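Local coordinates for antitoxin phd (Enterobacteria phage P1, PDB 3HS2), which binds and neutralises the toxin Doc, blocking its phosphorylation of host EF-Tu, and acts as a DNA-binding transcriptional repressor, at residues 11-14 with 15-19. Residues are numbered along the deposited sequence; the frame is centred on the assembly and turned at random.
Sequences GNLS and EVLNN
The carboxylate of E15 has the side-chain amide of N12 over one face, the two planes turned 83° to each other. N12 ND2 reaches E15 OE2 at 2.8 Å along a nearly straight N-H (166°). E15 OE2 lies in the amide plane of N12, while ND2 meets it from above the carboxylate plane. Nearer the backbone, N12 CB rests 3.5 Å from E15 CG. A first torsion of 23° at E15, well short of a staggered position, brings CG up against the backbone carbonyl and CB of N12, and the chain then runs extended to the amide.

N12 is the N-cap residue of helix 13-21, but its side chain turns to E15 and caps no backbone N-H. Its carbonyl accepts an i to i+4 bond from the backbone of the next turn, V16 N to N12 O at 2.9 Å. Helix 13-21 follows helix 6-11 in the N-terminal domain of this Phd/YefM antitoxin, which forms a homodimer. Two further i to i+4 bonds continue the helix, L17 N to L13 O (2.8 Å) and N18 N to S14 O (2.9 Å). On the buried side, L13 packs against the residues three and four places on: L13 CD1 approaches V16 CB at 4.4 Å and L13 CG lies 4.3 Å from L17 CD1. F6 of the second subunit packs on L13, S14 and L17, and N18 OD1 receives a weak hydrogen bond from R30 of that subunit.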
ATOM      1  N   GLY A  11     -17.083  -0.456  10.996  1.00 43.82           N
ATOM      2  CA  GLY A  11     -18.475  -0.053  10.869  1.00 34.11           C
ATOM      3  C   GLY A  11     -18.925   0.214   9.443  1.00 34.79           C
ATOM      4  O   GLY A  11     -20.107   0.455   9.194  1.00 37.46           O
ATOM      5  N   ASN A  12     -17.982   0.170   8.508  1.00 25.56           N
ATOM      6  CA  ASN A  12     -18.278   0.380   7.095  1.00 31.39           C
ATOM      7  C   ASN A  12     -17.557  -0.635   6.217  1.00 27.32           C
ATOM      8  O   ASN A  12     -17.196  -0.330   5.080  1.00 26.65           O
ATOM      9  CB  ASN A  12     -17.862   1.789   6.666  1.00 35.58           C
ATOM     10  CG  ASN A  12     -18.641   2.873   7.379  1.00 37.84           C
ATOM     11  OD1 ASN A  12     -18.153   3.478   8.332  1.00 43.08           O
ATOM     12  ND2 ASN A  12     -19.859   3.124   6.924  1.00 47.87           N
ATOM     13  N   LEU A  13     -17.351  -1.839   6.742  1.00 29.68           N
ATOM     14  CA  LEU A  13     -16.523  -2.835   6.060  1.00 30.66           C
ATOM     15  C   LEU A  13     -17.075  -3.269   4.704  1.00 30.42           C
ATOM     16  O   LEU A  13     -16.316  -3.442   3.756  1.00 31.44           O
ATOM     17  CB  LEU A  13     -16.281  -4.057   6.950  1.00 34.52           C
ATOM     18  CG  LEU A  13     -15.124  -4.959   6.510  1.00 39.02           C
ATOM     19  CD1 LEU A  13     -13.805  -4.199   6.548  1.00 32.93           C
ATOM     20  CD2 LEU A  13     -15.048  -6.194   7.380  1.00 37.12           C
ATOM     21  N   SER A  14     -18.388  -3.453   4.612  1.00 30.32           N
ATOM     22  CA  SER A  14     -19.003  -3.831   3.341  1.00 34.85           C
ATOM     23  C   SER A  14     -18.694  -2.802   2.256  1.00 32.36           C
ATOM     24  O   SER A  14     -18.241  -3.149   1.165  1.00 32.63           O
ATOM     25  CB  SER A  14     -20.517  -3.991   3.487  1.00 31.60           C
ATOM     26  OG  SER A  14     -20.840  -5.181   4.182  1.00 46.13           O
ATOM     27  N   GLU A  15     -18.942  -1.535   2.564  1.00 29.51           N
ATOM     28  CA  GLU A  15     -18.630  -0.449   1.640  1.00 42.98           C
ATOM     29  C   GLU A  15     -17.123  -0.352   1.373  1.00 29.81           C
ATOM     30  O   GLU A  15     -16.701   0.049   0.290  1.00 40.78           O
ATOM     31  CB  GLU A  15     -19.199   0.878   2.161  1.00 29.64           C
ATOM     32  CG  GLU A  15     -19.421   0.897   3.672  1.00 52.75           C
ATOM     33  CD  GLU A  15     -20.363   2.000   4.128  1.00 68.23           C
ATOM     34  OE1 GLU A  15     -20.182   3.158   3.696  1.00 73.31           O
ATOM     35  OE2 GLU A  15     -21.282   1.709   4.925  1.00 55.83           O
ATOM     36  N   VAL A  16     -16.319  -0.739   2.358  1.00 36.57           N
ATOM     37  CA  VAL A  16     -14.868  -0.765   2.196  1.00 39.52           C
ATOM     38  C   VAL A  16     -14.445  -1.853   1.212  1.00 32.70           C
ATOM     39  O   VAL A  16     -13.586  -1.635   0.358  1.00 31.16           O
ATOM     40  CB  VAL A  16     -14.154  -1.013   3.537  1.00 35.83           C
ATOM     41  CG1 VAL A  16     -12.705  -1.397   3.303  1.00 30.13           C
ATOM     42  CG2 VAL A  16     -14.264   0.214   4.441  1.00 27.42           C
ATOM     43  N   LEU A  17     -15.057  -3.025   1.338  1.00 23.43           N
ATOM     44  CA  LEU A  17     -14.747  -4.150   0.464  1.00 28.43           C
ATOM     45  C   LEU A  17     -15.247  -3.909  -0.961  1.00 32.79           C
ATOM     46  O   LEU A  17     -14.629  -4.356  -1.927  1.00 33.43           O
ATOM     47  CB  LEU A  17     -15.316  -5.448   1.037  1.00 31.09           C
ATOM     48  CG  LEU A  17     -14.581  -5.974   2.271  1.00 45.66           C
ATOM     49  CD1 LEU A  17     -15.249  -7.221   2.806  1.00 31.35           C
ATOM     50  CD2 LEU A  17     -13.134  -6.253   1.919  1.00 47.27           C
ATOM     51  N   ASN A  18     -16.367  -3.204  -1.088  1.00 31.73           N
ATOM     52  CA  ASN A  18     -16.852  -2.791  -2.396  1.00 35.69           C
ATOM     53  C   ASN A  18     -15.831  -1.874  -3.062  1.00 33.02           C
ATOM     54  O   ASN A  18     -15.421  -2.108  -4.198  1.00 36.06           O
ATOM     55  CB  ASN A  18     -18.212  -2.098  -2.280  1.00 32.51           C
ATOM     56  CG  ASN A  18     -19.327  -3.062  -1.901  1.00 40.97           C
ATOM     57  OD1 ASN A  18     -19.225  -4.267  -2.121  1.00 37.09           O
ATOM     58  ND2 ASN A  18     -20.401  -2.530  -1.334  1.00 34.27           N
ATOM     59  N   ASN A  19     -15.410  -0.840  -2.340  1.00 32.92           N
ATOM     60  CA  ASN A  19     -14.372   0.065  -2.824  1.00 39.48           C
ATOM     61  C   ASN A  19     -13.125  -0.685  -3.290  1.00 40.20           C
ATOM     62  O   ASN A  19     -12.625  -0.446  -4.387  1.00 37.76           O
ATOM     63  CB  ASN A  19     -13.997   1.084  -1.742  1.00 42.09           C
ATOM     64  CG  ASN A  19     -14.988   2.232  -1.650  1.00 52.86           C
ATOM     65  OD1 ASN A  19     -15.826   2.416  -2.531  1.00 46.67           O
ATOM     66  ND2 ASN A  19     -14.889   3.015  -0.583  1.00 46.59           N
TER